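PDB 2ODF: hypothetical protein Atu2144, which is of unknown function but belongs to the N-formylglutamate amidohydrolase family and is probably a zinc-dependent hydrolase of amide bonds. Local coordinates for residues L28-P39 with A75-V86; A64-F73 with Q237-M248. All coordinates share one frame; numbering follows the deposited sequence.

Contact 1 joins neighbouring parallel strands of the seven-stranded mixed sheet, 27-31 and 77-80, and the loops that follow them; contact 2 packs helix 62-73 against the C-terminal helix 234-256. Their centres lie about 17 Å apart. Along the chain the segments alternate: strand 27-31, helix 62-73, strand 77-80 and, much later, the last helix. Helix 62-73 therefore lies on the connection between the two strands of contact 1, and the contacts touch where Ser70 OG meets Ala75 O at 2.6 Å, a probable hydrogen bond. Leu29 and Leu77 face this helix, so contact 1 supplies part of the sheet floor beneath contact 2.

Contact 1: L28-P39 with A75-V86; sequences LLVCEHASATIP and ATLVYQRFSRLV
With CG of Arg84 between its own backbone N and carbonyl carbon (chi1 65°) and the chain bent again at chi3, the guanidinium folds flat over one face of the His33 ring, whose chi1 of -58° puts CG beside the backbone N. The two planes are 15° apart and Arg84 CZ lies 3.4 Å from His33 CE1, while Arg84 CD covers the same ring over its face. Asp88, bonded to His33 NE2 and in a salt bridge with Arg84 NH2, should hold the stacked pair in its orientation. Upstream, strands 28-31 and 77-80 run parallel. Leu29 N donates to Thr76 O and Val78 N to Leu29 O, both at 2.9 Å; Cys31 N then reaches Val78 O, and Gln80 N bonds Cys31 O. These are adjacent strands of the alpha/beta sheet, joined by a right-handed crossover through helix 62-73, and Leu29 CB rests on Leu77 CD1 on that helix's side. Leu28, which touches Ile138 of helix 116-143, sets CD1 alongside Thr76 CG2 at 3.7 Å. At the end of strand 28-31 a type I turn, Cys31 to Ala34, leads into the loop. There Ser35 OG donates to Arg81 O at 2.8 Å from above the carbonyl plane, and accepts from Thr37 N in an ST turn. Ser83 N closes on Thr37 O, also at 2.8 Å. A water accepts from Ser35 N and lies 2.8 Å from Phe82 O, bridging the loops, and Ile38 CD1 presses on Ser83 CB at 3.5 Å.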
loop_
_atom_site.group_PDB
_atom_site.type_symbol
_atom_site.label_atom_id
_atom_site.label_comp_id
_atom_site.label_asym_id
_atom_site.label_seq_id
_atom_site.Cartn_x
_atom_site.Cartn_y
_atom_site.Cartn_z
ATOM N N LEU A 28 -13.945 -17.526 -9.602
ATOM C CA LEU A 28 -12.558 -17.080 -9.385
ATOM C C LEU A 28 -12.235 -17.336 -7.926
ATOM O O LEU A 28 -12.822 -16.709 -7.015
ATOM C CB LEU A 28 -12.406 -15.593 -9.712
ATOM C CG LEU A 28 -10.997 -14.965 -9.567
ATOM C CD1 LEU A 28 -9.908 -15.687 -10.377
ATOM C CD2 LEU A 28 -11.012 -13.433 -9.883
ATOM N N LEU A 29 -11.360 -18.312 -7.704
ATOM C CA LEU A 29 -10.983 -18.735 -6.379
ATOM C C LEU A 29 -9.805 -17.896 -5.900
ATOM O O LEU A 29 -8.861 -17.642 -6.672
ATOM C CB LEU A 29 -10.611 -20.213 -6.364
ATOM C CG LEU A 29 -11.747 -21.212 -6.652
ATOM C CD1 LEU A 29 -11.229 -22.592 -7.176
ATOM C CD2 LEU A 29 -12.663 -21.356 -5.426
ATOM N N VAL A 30 -9.885 -17.469 -4.635
ATOM C CA VAL A 30 -8.875 -16.610 -3.985
ATOM C C VAL A 30 -8.506 -17.198 -2.614
ATOM O O VAL A 30 -9.384 -17.516 -1.806
ATOM C CB VAL A 30 -9.383 -15.148 -3.829
ATOM C CG1 VAL A 30 -8.315 -14.258 -3.137
ATOM C CG2 VAL A 30 -9.849 -14.599 -5.230
ATOM N N CYS A 31 -7.215 -17.338 -2.358
ATOM C CA CYS A 31 -6.731 -17.913 -1.106
ATOM C C CYS A 31 -5.587 -17.075 -0.541
ATOM O O CYS A 31 -4.419 -17.275 -0.885
ATOM C CB CYS A 31 -6.291 -19.371 -1.332
ATOM S SG CYS A 31 -6.035 -20.240 0.190
ATOM N N GLU A 32 -5.945 -16.114 0.316
ATOM C CA GLU A 32 -4.985 -15.188 0.914
ATOM C C GLU A 32 -4.047 -15.869 1.940
ATOM O O GLU A 32 -2.880 -15.491 2.072
ATOM C CB GLU A 32 -5.708 -14.027 1.590
ATOM C CG GLU A 32 -6.717 -13.287 0.745
ATOM C CD GLU A 32 -8.106 -13.792 0.969
ATOM O OE1 GLU A 32 -8.293 -15.023 0.908
ATOM O OE2 GLU A 32 -9.012 -12.973 1.202
ATOM N N HIS A 33 -4.542 -16.906 2.613
ATOM C CA HIS A 33 -3.772 -17.574 3.673
ATOM C C HIS A 33 -3.245 -18.933 3.264
ATOM O O HIS A 33 -3.100 -19.827 4.093
ATOM C CB HIS A 33 -4.601 -17.671 4.963
ATOM C CG HIS A 33 -5.063 -16.343 5.490
ATOM N ND1 HIS A 33 -6.137 -16.217 6.337
ATOM C CD2 HIS A 33 -4.626 -15.080 5.249
ATOM C CE1 HIS A 33 -6.330 -14.940 6.629
ATOM N NE2 HIS A 33 -5.436 -14.224 5.966
ATOM N N ALA A 34 -2.881 -19.040 1.988
ATOM C CA ALA A 34 -2.534 -20.279 1.321
ATOM C C ALA A 34 -1.226 -20.879 1.816
ATOM O O ALA A 34 -1.068 -22.103 1.813
ATOM C CB ALA A 34 -2.412 -20.025 -0.210
ATOM N N SER A 35 -0.285 -20.018 2.205
ATOM C CA SER A 35 1.106 -20.447 2.404
ATOM C C SER A 35 1.737 -19.931 3.681
ATOM O O SER A 35 1.576 -18.778 4.047
ATOM C CB SER A 35 1.957 -20.043 1.198
ATOM O OG SER A 35 3.330 -20.360 1.449
ATOM N N ALA A 36 2.486 -20.811 4.331
ATOM C CA ALA A 36 3.143 -20.536 5.599
ATOM C C ALA A 36 4.577 -20.024 5.415
ATOM O O ALA A 36 5.244 -19.692 6.407
ATOM C CB ALA A 36 3.141 -21.796 6.433
ATOM N N THR A 37 5.028 -19.923 4.163
ATOM C CA THR A 37 6.397 -19.550 3.848
ATOM C C THR A 37 6.757 -18.133 4.363
ATOM O O THR A 37 6.019 -17.175 4.169
ATOM C CB THR A 37 6.684 -19.626 2.359
ATOM O OG1 THR A 37 6.281 -20.919 1.855
ATOM C CG2 THR A 37 8.180 -19.420 2.112
ATOM N N ILE A 38 7.881 -18.054 5.058
ATOM C CA ILE A 38 8.438 -16.786 5.534
ATOM C C ILE A 38 9.594 -16.467 4.591
ATOM O O ILE A 38 10.506 -17.298 4.428
ATOM C CB ILE A 38 8.996 -16.878 6.988
ATOM C CG1 ILE A 38 7.984 -17.482 7.980
ATOM C CG2 ILE A 38 9.465 -15.487 7.469
ATOM C CD1 ILE A 38 6.636 -16.793 8.032
ATOM N N PRO A 39 9.585 -15.267 3.972
ATOM C CA PRO A 39 10.722 -14.890 3.148
ATOM C C PRO A 39 12.014 -14.972 3.959
ATOM O O PRO A 39 11.999 -14.692 5.152
ATOM C CB PRO A 39 10.426 -13.441 2.759
ATOM C CG PRO A 39 8.977 -13.299 2.894
ATOM C CD PRO A 39 8.561 -14.203 4.006
ATOM N N ALA A 75 -11.812 -23.537 -12.570
ATOM C CA ALA A 75 -11.762 -22.165 -12.072
ATOM C C ALA A 75 -10.328 -21.731 -11.758
ATOM O O ALA A 75 -9.588 -22.418 -11.064
ATOM C CB ALA A 75 -12.607 -22.040 -10.865
ATOM N N THR A 76 -9.970 -20.561 -12.261
ATOM C CA THR A 76 -8.740 -19.891 -11.892
ATOM C C THR A 76 -8.622 -19.723 -10.365
ATOM O O THR A 76 -9.606 -19.452 -9.651
ATOM C CB THR A 76 -8.679 -18.527 -12.572
ATOM O OG1 THR A 76 -8.721 -18.716 -13.986
ATOM C CG2 THR A 76 -7.419 -17.741 -12.168
ATOM N N LEU A 77 -7.396 -19.894 -9.888
ATOM C CA LEU A 77 -7.073 -19.767 -8.471
ATOM C C LEU A 77 -5.918 -18.800 -8.338
ATOM O O LEU A 77 -4.879 -19.017 -8.945
ATOM C CB LEU A 77 -6.680 -21.097 -7.861
ATOM C CG LEU A 77 -6.041 -21.135 -6.472
ATOM C CD1 LEU A 77 -6.944 -20.500 -5.425
ATOM C CD2 LEU A 77 -5.717 -22.586 -6.122
ATOM N N VAL A 78 -6.127 -17.746 -7.564
ATOM C CA VAL A 78 -5.089 -16.779 -7.212
ATOM C C VAL A 78 -4.793 -16.935 -5.744
ATOM O O VAL A 78 -5.705 -16.898 -4.913
ATOM C CB VAL A 78 -5.513 -15.337 -7.471
ATOM C CG1 VAL A 78 -4.343 -14.366 -7.144
ATOM C CG2 VAL A 78 -5.974 -15.175 -8.904
ATOM N N TYR A 79 -3.514 -17.113 -5.421
ATOM C CA TYR A 79 -3.127 -17.364 -4.053
ATOM C C TYR A 79 -1.817 -16.630 -3.705
ATOM O O TYR A 79 -0.996 -16.302 -4.578
ATOM C CB TYR A 79 -3.074 -18.857 -3.752
ATOM C CG TYR A 79 -1.969 -19.628 -4.435
ATOM C CD1 TYR A 79 -2.110 -20.062 -5.758
ATOM C CD2 TYR A 79 -0.804 -19.948 -3.767
ATOM C CE1 TYR A 79 -1.108 -20.772 -6.394
ATOM C CE2 TYR A 79 0.213 -20.683 -4.408
ATOM C CZ TYR A 79 0.049 -21.079 -5.720
ATOM O OH TYR A 79 1.048 -21.792 -6.378
ATOM N N GLN A 80 -1.685 -16.352 -2.421
ATOM C CA GLN A 80 -0.516 -15.689 -1.855
ATOM C C GLN A 80 0.495 -16.747 -1.467
ATOM O O GLN A 80 0.143 -17.734 -0.800
ATOM C CB GLN A 80 -1.023 -14.874 -0.661
ATOM C CG GLN A 80 -0.071 -14.077 0.146
ATOM C CD GLN A 80 0.948 -13.240 -0.634
ATOM O OE1 GLN A 80 0.657 -12.142 -1.151
ATOM N NE2 GLN A 80 2.159 -13.711 -0.629
ATOM N N ARG A 81 1.740 -16.571 -1.906
ATOM C CA ARG A 81 2.790 -17.568 -1.671
ATOM C C ARG A 81 3.581 -17.401 -0.359
ATOM O O ARG A 81 4.414 -18.232 -0.054
ATOM C CB ARG A 81 3.726 -17.615 -2.888
ATOM C CG ARG A 81 2.982 -18.047 -4.149
ATOM C CD ARG A 81 3.871 -18.230 -5.330
ATOM N NE ARG A 81 4.798 -19.341 -5.150
ATOM C CZ ARG A 81 6.081 -19.212 -4.844
ATOM N NH1 ARG A 81 6.624 -18.007 -4.682
ATOM N NH2 ARG A 81 6.830 -20.306 -4.701
ATOM N N PHE A 82 3.306 -16.342 0.405
ATOM C CA PHE A 82 3.965 -16.088 1.680
ATOM C C PHE A 82 2.992 -15.812 2.799
ATOM O O PHE A 82 1.829 -15.443 2.558
ATOM C CB PHE A 82 4.994 -14.931 1.531
ATOM C CG PHE A 82 6.049 -15.238 0.501
ATOM C CD1 PHE A 82 7.199 -15.917 0.846
ATOM C CD2 PHE A 82 5.816 -14.954 -0.833
ATOM C CE1 PHE A 82 8.113 -16.272 -0.122
ATOM C CE2 PHE A 82 6.715 -15.287 -1.783
ATOM C CZ PHE A 82 7.865 -15.946 -1.435
ATOM N N SER A 83 3.490 -16.009 4.025
ATOM C CA SER A 83 2.680 -16.062 5.222
ATOM C C SER A 83 1.965 -14.775 5.560
ATOM O O SER A 83 2.536 -13.655 5.430
ATOM C CB SER A 83 3.541 -16.438 6.427
ATOM O OG SER A 83 2.779 -16.438 7.616
ATOM N N ARG A 84 0.743 -14.961 6.058
ATOM C CA ARG A 84 -0.080 -13.890 6.620
ATOM C C ARG A 84 0.608 -13.217 7.828
ATOM O O ARG A 84 0.163 -12.152 8.282
ATOM C CB ARG A 84 -1.439 -14.442 7.077
ATOM C CG ARG A 84 -1.349 -15.469 8.257
ATOM C CD ARG A 84 -2.704 -15.966 8.706
ATOM N NE ARG A 84 -3.550 -14.874 9.166
ATOM C CZ ARG A 84 -4.761 -15.004 9.690
ATOM N NH1 ARG A 84 -5.321 -16.195 9.806
ATOM N NH2 ARG A 84 -5.427 -13.927 10.065
ATOM N N LEU A 85 1.611 -13.883 8.403
ATOM C CA LEU A 85 2.391 -13.261 9.493
ATOM C C LEU A 85 3.198 -12.065 9.025
ATOM O O LEU A 85 3.402 -11.127 9.811
ATOM C CB LEU A 85 3.314 -14.256 10.169
ATOM C CG LEU A 85 2.659 -15.337 11.026
ATOM C CD1 LEU A 85 3.709 -16.378 11.328
ATOM C CD2 LEU A 85 2.079 -14.778 12.264
ATOM N N VAL A 86 3.646 -12.082 7.767
ATOM C CA VAL A 86 4.383 -10.976 7.198
ATOM C C VAL A 86 3.411 -9.873 6.737
ATOM O O VAL A 86 3.561 -8.699 7.081
ATOM C CB VAL A 86 5.323 -11.423 6.052
ATOM C CG1 VAL A 86 6.129 -10.214 5.524
ATOM C CG2 VAL A 86 6.299 -12.491 6.572
HETATM O O HOH W 1 -0.470 -17.033 2.590
HETATM O O HOH W 2 -0.716 -17.337 5.309
HETATM O O HOH W 3 6.181 -20.053 -0.931
#

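Contact 2: A64-F73 with Q237-M248; sequences AVARLLSEKF and QAAIAGFLHELM
Aromatic contacts gather where Phe73 and Lys72 meet His245. The imidazole turns its edge to the face of Phe73, planes at 65°, with His245 ND1 over the centre of the phenyl ring and 3.4 Å from Phe73 CZ. Lys72 CB covers one face of the same imidazole, 4.0 Å from its centroid, so His245 is held by two successive residues of helix 62-73. Its CG lies anti to the backbone N (chi1 177°), which carries the ring out to both. Met248 CE, brought round by the bend at chi3, meets Phe73 CE2 at 3.6 Å. Aliphatic packing fills the middle: Ala241 is a knob in the hole formed by Val65, Leu68, Leu69 and Lys72, with its CB 3.6 Å from Leu68 CB, and Lys72 in turn enters a hole lined by Ala238, Ala241, Gly242 and His245. The Gln237 amide packs on Ala64 CB, Gln237 OE1 3.4 Å from it. The segments cross at -50° with axes 9.0 Å apart, two helices lying side by side on one face of the central sheet: Leu69 also touches Ile153, Leu244 reaches Ile224 and Ile226, and Met248 packs on Val151. Polar links lie toward the outside. Lys72 NZ donates to a water that donates onward to Ala238 O, both legs 2.7 Å, and Gln237 NE2 bonds to Ile231 O.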
loop_
_atom_site.group_PDB
_atom_site.type_symbol
_atom_site.label_atom_id
_atom_site.label_comp_id
_atom_site.label_asym_id
_atom_site.label_seq_id
_atom_site.Cartn_x
_atom_site.Cartn_y
_atom_site.Cartn_z
ATOM N N ALA A 64 -5.125 -26.462 -0.408
ATOM C CA ALA A 64 -5.285 -27.821 -0.907
ATOM C C ALA A 64 -6.707 -27.993 -1.398
ATOM O O ALA A 64 -6.927 -28.523 -2.493
ATOM C CB ALA A 64 -4.979 -28.837 0.211
ATOM N N VAL A 65 -7.661 -27.536 -0.572
ATOM C CA VAL A 65 -9.077 -27.515 -0.922
ATOM C C VAL A 65 -9.327 -26.615 -2.123
ATOM O O VAL A 65 -10.039 -26.996 -3.030
ATOM C CB VAL A 65 -9.958 -27.088 0.263
ATOM C CG1 VAL A 65 -11.377 -26.757 -0.206
ATOM C CG2 VAL A 65 -9.962 -28.183 1.342
ATOM N N ALA A 66 -8.724 -25.423 -2.127
ATOM C CA ALA A 66 -8.837 -24.490 -3.266
ATOM C C ALA A 66 -8.360 -25.079 -4.600
ATOM O O ALA A 66 -8.974 -24.847 -5.639
ATOM C CB ALA A 66 -8.108 -23.195 -2.960
ATOM N N ARG A 67 -7.265 -25.800 -4.558
ATOM C CA ARG A 67 -6.783 -26.500 -5.725
ATOM C C ARG A 67 -7.784 -27.526 -6.255
ATOM O O ARG A 67 -8.020 -27.585 -7.414
ATOM C CB ARG A 67 -5.412 -27.102 -5.473
ATOM C CG ARG A 67 -4.311 -26.096 -5.346
ATOM C CD ARG A 67 -3.000 -26.707 -5.109
ATOM N NE ARG A 67 -1.987 -25.763 -5.473
ATOM C CZ ARG A 67 -0.853 -25.608 -4.840
ATOM N NH1 ARG A 67 -0.571 -26.343 -3.805
ATOM N NH2 ARG A 67 -0.000 -24.721 -5.263
ATOM N N LEU A 68 -8.364 -28.275 -5.337
ATOM C CA LEU A 68 -9.337 -29.300 -5.711
ATOM C C LEU A 68 -10.563 -28.649 -6.310
ATOM O O LEU A 68 -11.071 -29.116 -7.325
ATOM C CB LEU A 68 -9.700 -30.176 -4.526
ATOM C CG LEU A 68 -8.565 -31.043 -4.008
ATOM C CD1 LEU A 68 -9.077 -31.816 -2.820
ATOM C CD2 LEU A 68 -8.009 -31.979 -5.077
ATOM N N LEU A 69 -11.030 -27.562 -5.705
ATOM C CA LEU A 69 -12.112 -26.750 -6.286
ATOM C C LEU A 69 -11.787 -26.118 -7.647
ATOM O O LEU A 69 -12.662 -25.937 -8.474
ATOM C CB LEU A 69 -12.560 -25.663 -5.281
ATOM C CG LEU A 69 -13.233 -26.155 -3.997
ATOM C CD1 LEU A 69 -13.497 -25.011 -3.041
ATOM C CD2 LEU A 69 -14.554 -26.873 -4.343
ATOM N N SER A 70 -10.528 -25.773 -7.873
ATOM C CA SER A 70 -10.078 -25.233 -9.153
ATOM C C SER A 70 -10.290 -26.265 -10.295
ATOM O O SER A 70 -10.732 -25.904 -11.396
ATOM C CB SER A 70 -8.614 -24.810 -9.025
ATOM O OG SER A 70 -8.099 -24.320 -10.248
ATOM N N GLU A 71 -10.009 -27.525 -9.995
ATOM C CA GLU A 71 -10.254 -28.677 -10.887
ATOM C C GLU A 71 -11.766 -28.880 -11.074
ATOM O O GLU A 71 -12.253 -28.924 -12.194
ATOM C CB GLU A 71 -9.616 -29.958 -10.299
ATOM C CG GLU A 71 -8.071 -29.942 -10.205
ATOM C CD GLU A 71 -7.430 -30.921 -9.144
ATOM O OE1 GLU A 71 -7.911 -32.081 -8.938
ATOM O OE2 GLU A 71 -6.398 -30.515 -8.527
ATOM N N LYS A 72 -12.506 -28.976 -9.977
ATOM C CA LYS A 72 -13.937 -29.257 -10.052
ATOM C C LYS A 72 -14.752 -28.153 -10.731
ATOM O O LYS A 72 -15.661 -28.448 -11.488
ATOM C CB LYS A 72 -14.501 -29.537 -8.661
ATOM C CG LYS A 72 -13.885 -30.787 -8.021
ATOM C CD LYS A 72 -14.411 -30.991 -6.655
ATOM C CE LYS A 72 -13.777 -32.220 -5.979
ATOM N NZ LYS A 72 -14.298 -33.474 -6.567
ATOM N N PHE A 73 -14.427 -26.890 -10.463
ATOM C CA PHE A 73 -15.139 -25.768 -11.075
ATOM C C PHE A 73 -14.522 -25.244 -12.364
ATOM O O PHE A 73 -15.066 -24.289 -12.953
ATOM C CB PHE A 73 -15.282 -24.601 -10.077
ATOM C CG PHE A 73 -16.387 -24.788 -9.092
ATOM C CD1 PHE A 73 -17.703 -24.604 -9.474
ATOM C CD2 PHE A 73 -16.126 -25.128 -7.778
ATOM C CE1 PHE A 73 -18.746 -24.788 -8.565
ATOM C CE2 PHE A 73 -17.176 -25.299 -6.856
ATOM C CZ PHE A 73 -18.472 -25.137 -7.258
ATOM N N GLN A 237 -9.678 -33.571 2.353
ATOM C CA GLN A 237 -9.691 -32.433 1.423
ATOM C C GLN A 237 -10.578 -32.694 0.212
ATOM O O GLN A 237 -11.442 -31.860 -0.153
ATOM C CB GLN A 237 -8.250 -32.049 1.012
ATOM C CG GLN A 237 -7.429 -31.454 2.215
ATOM C CD GLN A 237 -5.918 -31.595 2.077
ATOM O OE1 GLN A 237 -5.412 -32.082 1.058
ATOM N NE2 GLN A 237 -5.190 -31.161 3.115
ATOM N N ALA A 238 -10.397 -33.864 -0.391
ATOM C CA ALA A 238 -11.209 -34.283 -1.547
ATOM C C ALA A 238 -12.688 -34.345 -1.177
ATOM O O ALA A 238 -13.555 -33.907 -1.943
ATOM C CB ALA A 238 -10.732 -35.667 -2.079
ATOM N N ALA A 239 -12.976 -34.908 -0.009
ATOM C CA ALA A 239 -14.339 -35.027 0.473
ATOM C C ALA A 239 -14.998 -33.645 0.615
ATOM O O ALA A 239 -16.036 -33.372 0.046
ATOM C CB ALA A 239 -14.368 -35.795 1.815
ATOM N N ILE A 240 -14.378 -32.776 1.389
ATOM C CA ILE A 240 -14.919 -31.439 1.631
ATOM C C ILE A 240 -15.021 -30.635 0.328
ATOM O O ILE A 240 -16.007 -29.882 0.128
ATOM C CB ILE A 240 -14.102 -30.688 2.724
ATOM C CG1 ILE A 240 -14.428 -31.257 4.123
ATOM C CG2 ILE A 240 -14.358 -29.156 2.675
ATOM C CD1 ILE A 240 -15.924 -31.063 4.582
ATOM N N ALA A 241 -14.037 -30.786 -0.561
ATOM C CA ALA A 241 -14.092 -30.130 -1.881
ATOM C C ALA A 241 -15.304 -30.587 -2.708
ATOM O O ALA A 241 -15.924 -29.788 -3.417
ATOM C CB ALA A 241 -12.804 -30.373 -2.666
ATOM N N GLY A 242 -15.630 -31.880 -2.636
ATOM C CA GLY A 242 -16.834 -32.389 -3.301
ATOM C C GLY A 242 -18.113 -31.860 -2.679
ATOM O O GLY A 242 -19.042 -31.486 -3.399
ATOM N N PHE A 243 -18.178 -31.830 -1.353
ATOM C CA PHE A 243 -19.333 -31.271 -0.667
ATOM C C PHE A 243 -19.618 -29.846 -1.141
ATOM O O PHE A 243 -20.757 -29.475 -1.403
ATOM C CB PHE A 243 -19.124 -31.258 0.847
ATOM C CG PHE A 243 -20.245 -30.613 1.586
ATOM C CD1 PHE A 243 -21.397 -31.329 1.876
ATOM C CD2 PHE A 243 -20.174 -29.287 1.958
ATOM C CE1 PHE A 243 -22.460 -30.733 2.527
ATOM C CE2 PHE A 243 -21.229 -28.673 2.625
ATOM C CZ PHE A 243 -22.378 -29.398 2.908
ATOM N N LEU A 244 -18.559 -29.038 -1.199
ATOM C CA LEU A 244 -18.684 -27.621 -1.514
ATOM C C LEU A 244 -18.968 -27.406 -2.997
ATOM O O LEU A 244 -19.677 -26.479 -3.350
ATOM C CB LEU A 244 -17.411 -26.873 -1.113
ATOM C CG LEU A 244 -17.140 -26.683 0.376
ATOM C CD1 LEU A 244 -15.699 -26.154 0.569
ATOM C CD2 LEU A 244 -18.158 -25.723 1.038
ATOM N N HIS A 245 -18.420 -28.267 -3.854
ATOM C CA HIS A 245 -18.725 -28.224 -5.274
ATOM C C HIS A 245 -20.221 -28.495 -5.501
ATOM O O HIS A 245 -20.872 -27.792 -6.266
ATOM C CB HIS A 245 -17.867 -29.226 -6.050
ATOM C CG HIS A 245 -18.198 -29.282 -7.508
ATOM N ND1 HIS A 245 -17.911 -28.252 -8.373
ATOM C CD2 HIS A 245 -18.843 -30.216 -8.237
ATOM C CE1 HIS A 245 -18.358 -28.550 -9.577
ATOM N NE2 HIS A 245 -18.921 -29.740 -9.522
ATOM N N GLU A 246 -20.762 -29.486 -4.799
ATOM C CA GLU A 246 -22.199 -29.791 -4.868
ATOM C C GLU A 246 -23.050 -28.614 -4.412
ATOM O O GLU A 246 -23.909 -28.175 -5.153
ATOM C CB GLU A 246 -22.519 -31.031 -4.028
ATOM C CG GLU A 246 -21.915 -32.310 -4.570
ATOM C CD GLU A 246 -22.818 -33.061 -5.563
ATOM O OE1 GLU A 246 -23.729 -32.436 -6.171
ATOM O OE2 GLU A 246 -22.600 -34.294 -5.719
ATOM N N LEU A 247 -22.769 -28.106 -3.210
ATOM C CA LEU A 247 -23.477 -26.985 -2.589
ATOM C C LEU A 247 -23.443 -25.683 -3.393
ATOM O O LEU A 247 -24.489 -25.080 -3.674
ATOM C CB LEU A 247 -22.913 -26.717 -1.189
ATOM C CG LEU A 247 -23.635 -25.697 -0.294
ATOM C CD1 LEU A 247 -25.045 -26.181 0.027
ATOM C CD2 LEU A 247 -22.854 -25.423 1.009
ATOM N N MET A 248 -22.240 -25.246 -3.765
ATOM C CA MET A 248 -22.114 -23.994 -4.477
ATOM C C MET A 248 -22.579 -24.116 -5.929
ATOM O O MET A 248 -23.205 -23.201 -6.439
ATOM C CB MET A 248 -20.695 -23.396 -4.356
ATOM C CG MET A 248 -20.566 -21.937 -4.938
ATOM S SD MET A 248 -18.993 -21.119 -4.437
ATOM C CE MET A 248 -17.824 -22.321 -4.941
HETATM O O HOH W 4 -14.145 -34.945 -4.338
#